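Local structure of enolase (alpha proteobacterium BAL199, 3UGV) at residues K84-A89 with M125-G130; D95-Q100 with A105-K110; L193-G198 with E210-A215. The protein probably catalyses a magnesium-dependent reaction on a carboxylate substrate, as do other members of the mandelate racemase and muconate lactonizing enzyme family. All coordinates share one frame; numbering follows the deposited sequence.

Interaction 1 of 3, residues K84-A89 with M125-G130; sequences KYLVPA and MIAASG
Leu-86 and Ala-127 mark the point where two helical segments come nearest, with their CA atoms 6.1 Å apart. The axes of 84-89 and 125-130 approach to 9.6 Å and cross at -53°. The first helix is kinked at Pro-88, whose N can make no bond to the preceding turn.

The side chains meet through apolar groups, and no hydrogen bond crosses. Leu-86 brings its branched end to Ile-126, and both methyls meet the same group. CD2 of Leu-86 lies 3.9 Å from CG2 of Ile-126, and CD1 of Leu-86 lies 4.0 Å from that CG2. Ile-126 holds CG1 beside its backbone N (chi1 -63°), which leaves CG2 as the branch that meets the leucine. One turn further along the first helix, Ala-89 CB faces Ala-127 CB at 4.1 Å. Two alanines here add little bulk between the helices.

Leu-123 and Pro-77 also pack on Leu-86, while Leu-90 and Met-93 pack on Ala-127. Tyr-85 of the second subunit packs on Ala-89, and Val-118 of that subunit packs on Ile-126. The contact therefore lies close to a subunit interface. Such apolar helix-helix packing belongs to the helical layer of the N-terminal alpha+beta capping domain of the enolase superfamily.

Interaction 2 of 3, residues D95-Q100 with A105-K110; sequences DMLAGQ and AEIYDK
Gln-100 and Lys-110 make the one hydrogen bond between these segments. Lys-110 NZ donates to Gln-100 OE1 over 3.3 Å. The two side chains come from opposite directions. The bond is long, and the amine approaches well to the flank of the carbonyl: the angle at OE1 is 107°, and the donor is tilted 18° from the carbonyl plane. The lysine reaches the amide because its chain is extended beyond CG. NZ also lies 3.5 Å from CG of Gln-100, so it sits beside the glutamine stem as well as its oxygen. With an alanine here in place of Gln-100, the Lys-110 amine would probably lose this acceptor and its long chain could swing more freely.

The apolar contacts involve different atoms. Leu-97 CD1 lies 3.9 Å from Ile-107 CG2, and Leu-97 CD2 touches the same methyl at 4.1 Å. Val-131 and Val-135 of helix 123-142 also pack on Ile-107. Met-96 bends at chi3 (87°), and its CE meets Lys-110 CB at 4.0 Å. One lysine thus gives its base to the methionine and its tip to the glutamine.

Backbone bonds fix the place of Gln-100. A type II beta turn runs from Leu-97 to Gln-100 after the end of the helix, closed by Gln-100 N to Leu-97 O at 3.0 Å. Gly-99 has a backbone conformation in which a CB would press on the preceding carbonyl O. Phe-30 adds backbone bonds to Gly-99 and Gln-100.

The chemistry is divided: buried aliphatic groups join the two helices, and a neutral amide accepts from an amine at the partly exposed border. The polar link is probably a modest addition to the apolar packing.

Interaction 3 of 3, residues L193-G198 with E210-A215; sequences LKLRMG and EAVWDA
Leu-193, Leu-195 and Val-212 join a strand to the helix that follows it. They belong to a beta-alpha-beta unit of strand 192-196, helix 202-216 and strand 221-225. The unit is part of the modified TIM barrel of the enolase superfamily.

The contact between the segments is apolar and small, with 99 Å² buried in all. Val-212 points toward the strand and splits its two methyls between two leucines. Its CG2 meets CD1 of Leu-195 at 4.2 Å. Its CG1 meets CD1 of Leu-193 more loosely, at 4.5 Å. Leu-195 has CG anti to the backbone N (chi1 176°), and from there CD1 reaches the valine. No hydrogen bond crosses. Val-174 of helix 171-183 packs on both Leu-195 and Val-212, and Leu-222 of the next strand packs on Val-212. The three residues are thus buried in the layer between sheet and helices.

The polar side chains of the strand belong to the alternate residues, which make no contact with segment 210-215. Lys-194 NZ makes salt bridges to Glu-251, a magnesium ligand, and to Glu-347, and so borders the metal site in the barrel interior, although the contact itself is apolar. The Arg-196 guanidinium is probably held in place by hydrogen bonds from NH1 to the carbonyl O atoms of Ser-163 and Gly-165 and by a cation-pi contact with Trp-167. Lys-194 CD sits over one face of this group, 3.6 Å above its plane and displaced toward the rim.

Following the chain from the N terminus, past the three-stranded antiparallel sheet, helix 83-97 is the first element in the contacts and serves two of them. Its early part enters interaction 1; its end and the turn beyond enter interaction 2. Interaction 2 closes a short loop, bringing 105-110 back against 95-100. Interaction 1 closes a longer one with 125-130, and interaction 2 is nested inside it. The two touch where Met-125 CE packs 3.6 Å from Tyr-108 OH. Together they tie three successive helices of the N-terminal domain. Interaction 3 follows in series in the barrel domain and closes a short loop, folding helix 202-216 back on strand 192-196, on the opposite side of the chain's centre from the other two.

Interaction 1 of 3, residues K84-A89 with M125-G130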
ATOM      1  N   LYS F  84      -7.478 -10.938  44.171  1.00 41.99           N
ATOM      2  CA  LYS F  84      -6.838 -10.122  45.206  1.00 48.46           C
ATOM      3  C   LYS F  84      -6.290  -8.791  44.682  1.00 48.22           C
ATOM      4  O   LYS F  84      -5.831  -7.956  45.466  1.00 48.39           O
ATOM      5  CB  LYS F  84      -5.719 -10.893  45.904  1.00 53.64           C
ATOM      6  CG  LYS F  84      -6.183 -12.095  46.691  1.00 57.66           C
ATOM      7  CD  LYS F  84      -4.994 -12.797  47.307  1.00 65.00           C
ATOM      8  CE  LYS F  84      -3.871 -12.957  46.293  1.00 66.61           C
ATOM      9  NZ  LYS F  84      -2.758 -13.782  46.835  1.00 70.53           N
ATOM     10  N   TYR F  85      -6.309  -8.597  43.368  1.00 43.33           N
ATOM     11  CA  TYR F  85      -5.947  -7.299  42.817  1.00 44.45           C
ATOM     12  C   TYR F  85      -7.220  -6.562  42.413  1.00 46.19           C
ATOM     13  O   TYR F  85      -7.338  -5.350  42.611  1.00 44.00           O
ATOM     14  CB  TYR F  85      -5.021  -7.418  41.605  1.00 45.34           C
ATOM     15  CG  TYR F  85      -4.030  -8.566  41.618  1.00 46.20           C
ATOM     16  CD1 TYR F  85      -3.454  -9.028  42.802  1.00 43.06           C
ATOM     17  CD2 TYR F  85      -3.673  -9.190  40.428  1.00 43.06           C
ATOM     18  CE1 TYR F  85      -2.550 -10.092  42.788  1.00 44.36           C
ATOM     19  CE2 TYR F  85      -2.781 -10.240  40.400  1.00 35.15           C
ATOM     20  CZ  TYR F  85      -2.219 -10.693  41.572  1.00 41.78           C
ATOM     21  OH  TYR F  85      -1.330 -11.751  41.504  1.00 41.86           O
ATOM     22  N   LEU F  86      -8.172  -7.311  41.860  1.00 46.80           N
ATOM     23  CA  LEU F  86      -9.398  -6.744  41.298  1.00 42.73           C
ATOM     24  C   LEU F  86     -10.384  -6.263  42.354  1.00 47.55           C
ATOM     25  O   LEU F  86     -11.004  -5.215  42.182  1.00 47.14           O
ATOM     26  CB  LEU F  86     -10.092  -7.737  40.354  1.00 33.27           C
ATOM     27  CG  LEU F  86      -9.314  -8.041  39.073  1.00 33.42           C
ATOM     28  CD1 LEU F  86      -9.884  -9.266  38.357  1.00 24.11           C
ATOM     29  CD2 LEU F  86      -9.264  -6.814  38.163  1.00 32.20           C
ATOM     30  N   VAL F  87     -10.545  -7.028  43.432  1.00 44.37           N
ATOM     31  CA  VAL F  87     -11.437  -6.609  44.511  1.00 45.21           C
ATOM     32  C   VAL F  87     -11.039  -5.248  45.115  1.00 53.18           C
ATOM     33  O   VAL F  87     -11.878  -4.348  45.237  1.00 56.75           O
ATOM     34  CB  VAL F  87     -11.535  -7.667  45.611  1.00 45.09           C
ATOM     35  CG1 VAL F  87     -11.877  -7.011  46.944  1.00 49.50           C
ATOM     36  CG2 VAL F  87     -12.563  -8.719  45.233  1.00 37.51           C
ATOM     37  N   PRO F  88      -9.760  -5.084  45.492  1.00 46.97           N
ATOM     38  CA  PRO F  88      -9.370  -3.762  45.989  1.00 47.94           C
ATOM     39  C   PRO F  88      -9.560  -2.699  44.919  1.00 44.13           C
ATOM     40  O   PRO F  88      -9.979  -1.596  45.235  1.00 53.66           O
ATOM     41  CB  PRO F  88      -7.883  -3.932  46.312  1.00 50.18           C
ATOM     42  CG  PRO F  88      -7.724  -5.389  46.571  1.00 51.00           C
ATOM     43  CD  PRO F  88      -8.668  -6.062  45.616  1.00 50.46           C
ATOM     44  N   ALA F  89      -9.260  -3.024  43.670  1.00 43.38           N
ATOM     45  CA  ALA F  89      -9.432  -2.056  42.591  1.00 41.50           C
ATOM     46  C   ALA F  89     -10.890  -1.618  42.473  1.00 43.11           C
ATOM     47  O   ALA F  89     -11.180  -0.444  42.246  1.00 47.09           O
ATOM     48  CB  ALA F  89      -8.944  -2.627  41.276  1.00 29.57           C
ATOM     49  N   MET F 125      -8.682  -2.183  32.689  1.00 35.29           N
ATOM     50  CA  MET F 125      -9.853  -2.373  31.857  1.00 39.22           C
ATOM     51  C   MET F 125     -10.850  -3.321  32.542  1.00 43.35           C
ATOM     52  O   MET F 125     -12.058  -3.083  32.532  1.00 42.81           O
ATOM     53  CB  MET F 125      -9.413  -2.929  30.488  1.00 39.65           C
ATOM     54  CG  MET F 125     -10.546  -3.201  29.491  1.00 29.27           C
ATOM     55  SD  MET F 125     -11.597  -1.752  29.282  1.00 43.24           S
ATOM     56  CE  MET F 125     -11.430  -1.488  27.521  1.00 28.59           C
ATOM     57  N   ILE F 126     -10.326  -4.384  33.150  1.00 40.64           N
ATOM     58  CA  ILE F 126     -11.160  -5.404  33.779  1.00 39.23           C
ATOM     59  C   ILE F 126     -11.976  -4.892  34.976  1.00 35.05           C
ATOM     60  O   ILE F 126     -13.145  -5.261  35.140  1.00 33.65           O
ATOM     61  CB  ILE F 126     -10.330  -6.639  34.167  1.00 37.29           C
ATOM     62  CG1 ILE F 126      -9.743  -7.272  32.902  1.00 34.26           C
ATOM     63  CG2 ILE F 126     -11.193  -7.649  34.899  1.00 37.44           C
ATOM     64  CD1 ILE F 126      -9.012  -8.555  33.138  1.00 33.89           C
ATOM     65  N   ALA F 127     -11.376  -4.042  35.803  1.00 27.26           N
ATOM     66  CA  ALA F 127     -12.106  -3.490  36.933  1.00 31.47           C
ATOM     67  C   ALA F 127     -13.192  -2.559  36.417  1.00 38.71           C
ATOM     68  O   ALA F 127     -14.344  -2.636  36.857  1.00 40.45           O
ATOM     69  CB  ALA F 127     -11.188  -2.759  37.863  1.00 35.37           C
ATOM     70  N   ALA F 128     -12.830  -1.698  35.470  1.00 37.52           N
ATOM     71  CA  ALA F 128     -13.800  -0.785  34.861  1.00 35.26           C
ATOM     72  C   ALA F 128     -14.948  -1.507  34.151  1.00 31.45           C
ATOM     73  O   ALA F 128     -16.074  -1.042  34.199  1.00 33.81           O
ATOM     74  CB  ALA F 128     -13.115   0.177  33.902  1.00 26.62           C
ATOM     75  N   SER F 129     -14.657  -2.627  33.485  1.00 30.34           N
ATOM     76  CA  SER F 129     -15.681  -3.372  32.745  1.00 29.19           C
ATOM     77  C   SER F 129     -16.724  -3.965  33.689  1.00 26.02           C
ATOM     78  O   SER F 129     -17.917  -3.972  33.392  1.00 31.93           O
ATOM     79  CB  SER F 129     -15.047  -4.480  31.898  1.00 26.10           C
ATOM     80  OG  SER F 129     -14.282  -3.951  30.830  1.00 29.70           O
ATOM     81  N   GLY F 130     -16.263  -4.445  34.839  1.00 33.00           N
ATOM     82  CA  GLY F 130     -17.146  -4.985  35.860  1.00 34.84           C
ATOM     83  C   GLY F 130     -18.092  -3.945  36.430  1.00 38.18           C
ATOM     84  O   GLY F 130     -19.268  -4.233  36.694  1.00 34.44           O
TER

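Interaction 2 of 3, residues D95-Q100 with A105-K110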
ATOM      1  N   ASP F  95     -15.097   4.057  46.162  1.00 53.97           N
ATOM      2  CA  ASP F  95     -14.764   5.270  46.923  1.00 52.93           C
ATOM      3  C   ASP F  95     -14.761   6.498  46.020  1.00 49.59           C
ATOM      4  O   ASP F  95     -15.301   7.546  46.368  1.00 51.98           O
ATOM      5  CB  ASP F  95     -13.394   5.147  47.601  1.00 55.80           C
ATOM      6  CG  ASP F  95     -13.387   4.141  48.742  1.00 63.86           C
ATOM      7  OD1 ASP F  95     -14.477   3.818  49.267  1.00 63.53           O
ATOM      8  OD2 ASP F  95     -12.285   3.678  49.117  1.00 65.66           O
ATOM      9  N   MET F  96     -14.149   6.349  44.851  1.00 45.55           N
ATOM     10  CA  MET F  96     -13.991   7.442  43.903  1.00 46.59           C
ATOM     11  C   MET F  96     -15.320   7.870  43.272  1.00 43.98           C
ATOM     12  O   MET F  96     -15.461   9.008  42.815  1.00 44.70           O
ATOM     13  CB  MET F  96     -12.996   7.031  42.814  1.00 47.66           C
ATOM     14  CG  MET F  96     -12.633   8.136  41.838  1.00 60.63           C
ATOM     15  SD  MET F  96     -12.228   7.520  40.186  1.00 84.28           S
ATOM     16  CE  MET F  96     -13.855   7.456  39.447  1.00 72.97           C
ATOM     17  N   LEU F  97     -16.290   6.960  43.257  1.00 40.73           N
ATOM     18  CA  LEU F  97     -17.553   7.188  42.551  1.00 43.20           C
ATOM     19  C   LEU F  97     -18.698   7.641  43.455  1.00 45.24           C
ATOM     20  O   LEU F  97     -19.697   8.162  42.965  1.00 37.53           O
ATOM     21  CB  LEU F  97     -17.982   5.933  41.778  1.00 37.53           C
ATOM     22  CG  LEU F  97     -17.209   5.599  40.499  1.00 37.15           C
ATOM     23  CD1 LEU F  97     -17.625   4.243  39.943  1.00 29.39           C
ATOM     24  CD2 LEU F  97     -17.408   6.692  39.466  1.00 31.51           C
ATOM     25  N   ALA F  98     -18.559   7.428  44.762  1.00 48.27           N
ATOM     26  CA  ALA F  98     -19.607   7.805  45.715  1.00 48.00           C
ATOM     27  C   ALA F  98     -20.121   9.224  45.487  1.00 46.70           C
ATOM     28  O   ALA F  98     -19.337  10.164  45.363  1.00 54.45           O
ATOM     29  CB  ALA F  98     -19.104   7.663  47.136  1.00 45.52           C
ATOM     30  N   GLY F  99     -21.441   9.370  45.434  1.00 40.01           N
ATOM     31  CA  GLY F  99     -22.059  10.678  45.324  1.00 41.38           C
ATOM     32  C   GLY F  99     -22.302  11.111  43.894  1.00 45.44           C
ATOM     33  O   GLY F  99     -23.003  12.091  43.636  1.00 51.93           O
ATOM     34  N   GLN F 100     -21.736  10.366  42.955  1.00 43.63           N
ATOM     35  CA  GLN F 100     -21.787  10.757  41.552  1.00 45.40           C
ATOM     36  C   GLN F 100     -22.970  10.165  40.809  1.00 36.61           C
ATOM     37  O   GLN F 100     -23.520   9.143  41.208  1.00 36.37           O
ATOM     38  CB  GLN F 100     -20.479  10.402  40.852  1.00 47.30           C
ATOM     39  CG  GLN F 100     -19.646  11.625  40.528  1.00 66.00           C
ATOM     40  CD  GLN F 100     -18.198  11.470  40.941  1.00 74.53           C
ATOM     41  OE1 GLN F 100     -17.324  11.230  40.104  1.00 77.19           O
ATOM     42  NE2 GLN F 100     -17.935  11.611  42.238  1.00 74.55           N
ATOM     43  N   ALA F 105     -21.798   5.888  30.819  1.00 35.10           N
ATOM     44  CA  ALA F 105     -20.829   6.507  29.932  1.00 32.02           C
ATOM     45  C   ALA F 105     -19.882   7.469  30.646  1.00 37.65           C
ATOM     46  O   ALA F 105     -18.685   7.495  30.356  1.00 43.65           O
ATOM     47  CB  ALA F 105     -21.537   7.197  28.793  1.00 26.01           C
ATOM     48  N   GLU F 106     -20.408   8.256  31.578  1.00 35.45           N
ATOM     49  CA  GLU F 106     -19.558   9.175  32.322  1.00 38.35           C
ATOM     50  C   GLU F 106     -18.615   8.385  33.213  1.00 41.72           C
ATOM     51  O   GLU F 106     -17.448   8.731  33.369  1.00 40.25           O
ATOM     52  CB  GLU F 106     -20.398  10.163  33.135  1.00 41.44           C
ATOM     53  CG  GLU F 106     -21.286  11.035  32.250  1.00 58.30           C
ATOM     54  CD  GLU F 106     -21.960  12.183  32.986  1.00 70.21           C
ATOM     55  OE1 GLU F 106     -21.763  12.323  34.217  1.00 71.23           O
ATOM     56  OE2 GLU F 106     -22.691  12.949  32.316  1.00 74.20           O
ATOM     57  N   ILE F 107     -19.132   7.302  33.775  1.00 43.85           N
ATOM     58  CA  ILE F 107     -18.367   6.472  34.686  1.00 37.85           C
ATOM     59  C   ILE F 107     -17.273   5.677  33.970  1.00 33.64           C
ATOM     60  O   ILE F 107     -16.173   5.527  34.488  1.00 37.36           O
ATOM     61  CB  ILE F 107     -19.292   5.518  35.442  1.00 34.75           C
ATOM     62  CG1 ILE F 107     -20.180   6.308  36.406  1.00 33.96           C
ATOM     63  CG2 ILE F 107     -18.489   4.467  36.166  1.00 33.71           C
ATOM     64  CD1 ILE F 107     -21.084   5.439  37.278  1.00 36.16           C
ATOM     65  N   TYR F 108     -17.582   5.170  32.786  1.00 36.10           N
ATOM     66  CA  TYR F 108     -16.610   4.424  31.995  1.00 37.66           C
ATOM     67  C   TYR F 108     -15.414   5.331  31.716  1.00 39.37           C
ATOM     68  O   TYR F 108     -14.269   4.913  31.843  1.00 35.33           O
ATOM     69  CB  TYR F 108     -17.259   3.930  30.696  1.00 48.65           C
ATOM     70  CG  TYR F 108     -16.370   3.132  29.749  1.00 61.80           C
ATOM     71  CD1 TYR F 108     -15.875   1.881  30.105  1.00 64.96           C
ATOM     72  CD2 TYR F 108     -16.070   3.614  28.479  1.00 68.03           C
ATOM     73  CE1 TYR F 108     -15.080   1.145  29.232  1.00 67.56           C
ATOM     74  CE2 TYR F 108     -15.277   2.887  27.600  1.00 72.31           C
ATOM     75  CZ  TYR F 108     -14.784   1.654  27.979  1.00 74.29           C
ATOM     76  OH  TYR F 108     -13.994   0.931  27.101  1.00 78.64           O
ATOM     77  N   ASP F 109     -15.674   6.588  31.370  1.00 41.63           N
ATOM     78  CA  ASP F 109     -14.583   7.531  31.160  1.00 40.97           C
ATOM     79  C   ASP F 109     -13.793   7.826  32.444  1.00 44.00           C
ATOM     80  O   ASP F 109     -12.563   7.790  32.431  1.00 42.81           O
ATOM     81  CB  ASP F 109     -15.083   8.822  30.527  1.00 46.65           C
ATOM     82  CG  ASP F 109     -14.002   9.882  30.449  1.00 63.05           C
ATOM     83  OD1 ASP F 109     -13.166   9.797  29.517  1.00 67.69           O
ATOM     84  OD2 ASP F 109     -13.987  10.792  31.316  1.00 60.16           O
ATOM     85  N   LYS F 110     -14.495   8.097  33.545  1.00 43.51           N
ATOM     86  CA  LYS F 110     -13.848   8.399  34.833  1.00 48.20           C
ATOM     87  C   LYS F 110     -13.026   7.238  35.412  1.00 46.67           C
ATOM     88  O   LYS F 110     -11.945   7.458  35.950  1.00 46.16           O
ATOM     89  CB  LYS F 110     -14.876   8.864  35.877  1.00 49.42           C
ATOM     90  CG  LYS F 110     -15.662  10.127  35.497  1.00 53.60           C
ATOM     91  CD  LYS F 110     -16.760  10.433  36.522  1.00 57.54           C
ATOM     92  CE  LYS F 110     -17.546  11.681  36.141  1.00 64.19           C
ATOM     93  NZ  LYS F 110     -18.534  12.056  37.193  1.00 67.55           N
TER

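Interaction 3 of 3, residues L193-G198 with E210-A215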
ATOM      1  N   LEU F 193     -20.957 -26.609  18.623  1.00 22.14           N
ATOM      2  CA  LEU F 193     -20.223 -27.027  19.814  1.00 23.45           C
ATOM      3  C   LEU F 193     -18.838 -26.418  19.680  1.00 24.22           C
ATOM      4  O   LEU F 193     -18.302 -26.380  18.580  1.00 17.36           O
ATOM      5  CB  LEU F 193     -20.086 -28.559  19.830  1.00 15.98           C
ATOM      6  CG  LEU F 193     -21.376 -29.376  19.892  1.00 21.98           C
ATOM      7  CD1 LEU F 193     -21.075 -30.851  19.767  1.00 21.89           C
ATOM      8  CD2 LEU F 193     -22.102 -29.106  21.202  1.00 23.93           C
ATOM      9  N   LYS F 194     -18.249 -25.940  20.770  1.00 26.90           N
ATOM     10  CA  LYS F 194     -16.832 -25.597  20.723  1.00 17.51           C
ATOM     11  C   LYS F 194     -15.964 -26.819  20.994  1.00 26.23           C
ATOM     12  O   LYS F 194     -16.115 -27.491  22.010  1.00 27.92           O
ATOM     13  CB  LYS F 194     -16.466 -24.483  21.704  1.00 24.23           C
ATOM     14  CG  LYS F 194     -14.957 -24.190  21.690  1.00 21.68           C
ATOM     15  CD  LYS F 194     -14.654 -22.813  22.192  1.00 29.49           C
ATOM     16  CE  LYS F 194     -14.948 -21.783  21.130  1.00 29.22           C
ATOM     17  NZ  LYS F 194     -14.930 -20.429  21.736  1.00 27.90           N
ATOM     18  N   LEU F 195     -15.033 -27.081  20.088  1.00 27.64           N
ATOM     19  CA  LEU F 195     -14.129 -28.211  20.211  1.00 27.64           C
ATOM     20  C   LEU F 195     -12.696 -27.698  20.439  1.00 30.14           C
ATOM     21  O   LEU F 195     -12.173 -26.924  19.638  1.00 24.54           O
ATOM     22  CB  LEU F 195     -14.212 -29.065  18.939  1.00 22.16           C
ATOM     23  CG  LEU F 195     -13.271 -30.254  18.833  1.00 25.03           C
ATOM     24  CD1 LEU F 195     -13.633 -31.250  19.903  1.00 29.98           C
ATOM     25  CD2 LEU F 195     -13.338 -30.884  17.459  1.00 29.12           C
ATOM     26  N   ARG F 196     -12.062 -28.109  21.535  1.00 21.16           N
ATOM     27  CA  ARG F 196     -10.695 -27.662  21.788  1.00 16.79           C
ATOM     28  C   ARG F 196      -9.681 -28.562  21.086  1.00 22.81           C
ATOM     29  O   ARG F 196      -9.839 -29.786  21.034  1.00 24.70           O
ATOM     30  CB  ARG F 196     -10.392 -27.577  23.284  1.00 16.87           C
ATOM     31  CG  ARG F 196     -10.879 -26.296  23.960  1.00 23.87           C
ATOM     32  CD  ARG F 196     -12.370 -26.311  24.323  1.00 20.90           C
ATOM     33  NE  ARG F 196     -12.796 -25.017  24.864  1.00 27.75           N
ATOM     34  CZ  ARG F 196     -13.934 -24.807  25.527  1.00 31.78           C
ATOM     35  NH1 ARG F 196     -14.768 -25.818  25.737  1.00 26.35           N
ATOM     36  NH2 ARG F 196     -14.240 -23.589  25.988  1.00 21.11           N
ATOM     37  N   MET F 197      -8.648 -27.943  20.532  1.00 16.93           N
ATOM     38  CA  MET F 197      -7.576 -28.677  19.867  1.00 20.70           C
ATOM     39  C   MET F 197      -6.211 -28.245  20.409  1.00 25.65           C
ATOM     40  O   MET F 197      -6.086 -27.233  21.109  1.00 28.47           O
ATOM     41  CB  MET F 197      -7.625 -28.463  18.353  1.00 21.08           C
ATOM     42  CG  MET F 197      -8.805 -29.171  17.646  1.00 28.29           C
ATOM     43  SD  MET F 197      -8.492 -29.376  15.865  1.00 29.55           S
ATOM     44  CE  MET F 197      -9.941 -30.281  15.338  1.00 29.42           C
ATOM     45  N   GLY F 198      -5.190 -29.021  20.084  1.00 21.92           N
ATOM     46  CA  GLY F 198      -3.848 -28.736  20.548  1.00 26.65           C
ATOM     47  C   GLY F 198      -3.187 -29.914  21.244  1.00 32.86           C
ATOM     48  O   GLY F 198      -2.326 -29.727  22.098  1.00 28.91           O
ATOM     49  N   GLU F 210     -13.430 -35.979  13.834  1.00 27.06           N
ATOM     50  CA  GLU F 210     -14.153 -37.016  13.086  1.00 23.76           C
ATOM     51  C   GLU F 210     -15.050 -37.816  14.017  1.00 23.63           C
ATOM     52  O   GLU F 210     -16.180 -38.114  13.672  1.00 23.89           O
ATOM     53  CB  GLU F 210     -13.190 -37.947  12.340  1.00 27.06           C
ATOM     54  CG  GLU F 210     -12.270 -37.253  11.310  1.00 39.75           C
ATOM     55  CD  GLU F 210     -13.011 -36.724  10.075  1.00 61.46           C
ATOM     56  OE1 GLU F 210     -14.264 -36.728  10.067  1.00 67.37           O
ATOM     57  OE2 GLU F 210     -12.333 -36.307   9.103  1.00 69.70           O
ATOM     58  N   ALA F 211     -14.556 -38.132  15.212  1.00 23.86           N
ATOM     59  CA  ALA F 211     -15.344 -38.883  16.192  1.00 28.65           C
ATOM     60  C   ALA F 211     -16.565 -38.094  16.682  1.00 30.46           C
ATOM     61  O   ALA F 211     -17.655 -38.649  16.857  1.00 31.77           O
ATOM     62  CB  ALA F 211     -14.470 -39.297  17.366  1.00 20.27           C
ATOM     63  N   VAL F 212     -16.378 -36.797  16.905  1.00 24.80           N
ATOM     64  CA  VAL F 212     -17.480 -35.941  17.326  1.00 19.28           C
ATOM     65  C   VAL F 212     -18.579 -35.899  16.262  1.00 18.30           C
ATOM     66  O   VAL F 212     -19.758 -36.053  16.558  1.00 23.47           O
ATOM     67  CB  VAL F 212     -17.000 -34.498  17.635  1.00 21.27           C
ATOM     68  CG1 VAL F 212     -18.178 -33.558  17.697  1.00 12.60           C
ATOM     69  CG2 VAL F 212     -16.199 -34.455  18.936  1.00 16.57           C
ATOM     70  N   TRP F 213     -18.182 -35.688  15.017  1.00 20.80           N
ATOM     71  CA  TRP F 213     -19.131 -35.635  13.920  1.00 17.61           C
ATOM     72  C   TRP F 213     -19.802 -36.988  13.665  1.00 26.69           C
ATOM     73  O   TRP F 213     -20.961 -37.031  13.292  1.00 26.88           O
ATOM     74  CB  TRP F 213     -18.434 -35.135  12.655  1.00 13.73           C
ATOM     75  CG  TRP F 213     -18.502 -33.639  12.482  1.00 21.34           C
ATOM     76  CD1 TRP F 213     -19.513 -32.813  12.886  1.00 21.92           C
ATOM     77  CD2 TRP F 213     -17.521 -32.793  11.857  1.00 26.16           C
ATOM     78  NE1 TRP F 213     -19.226 -31.509  12.546  1.00 22.77           N
ATOM     79  CE2 TRP F 213     -18.014 -31.472  11.908  1.00 29.27           C
ATOM     80  CE3 TRP F 213     -16.282 -33.027  11.249  1.00 27.72           C
ATOM     81  CZ2 TRP F 213     -17.309 -30.388  11.375  1.00 31.03           C
ATOM     82  CZ3 TRP F 213     -15.584 -31.951  10.717  1.00 26.89           C
ATOM     83  CH2 TRP F 213     -16.100 -30.647  10.790  1.00 26.69           C
ATOM     84  N   ASP F 214     -19.079 -38.090  13.853  1.00 26.73           N
ATOM     85  CA  ASP F 214     -19.693 -39.409  13.722  1.00 29.49           C
ATOM     86  C   ASP F 214     -20.793 -39.550  14.773  1.00 30.69           C
ATOM     87  O   ASP F 214     -21.800 -40.234  14.558  1.00 28.62           O
ATOM     88  CB  ASP F 214     -18.659 -40.542  13.871  1.00 28.72           C
ATOM     89  CG  ASP F 214     -17.701 -40.653  12.661  1.00 47.32           C
ATOM     90  OD1 ASP F 214     -18.014 -40.093  11.574  1.00 46.15           O
ATOM     91  OD2 ASP F 214     -16.632 -41.308  12.803  1.00 48.27           O
ATOM     92  N   ALA F 215     -20.601 -38.877  15.903  1.00 25.12           N
ATOM     93  CA  ALA F 215     -21.545 -38.949  17.016  1.00 19.58           C
ATOM     94  C   ALA F 215     -22.733 -37.983  16.940  1.00 28.66           C
ATOM     95  O   ALA F 215     -23.826 -38.324  17.396  1.00 37.01           O
ATOM     96  CB  ALA F 215     -20.803 -38.741  18.330  1.00 37.52           C
TER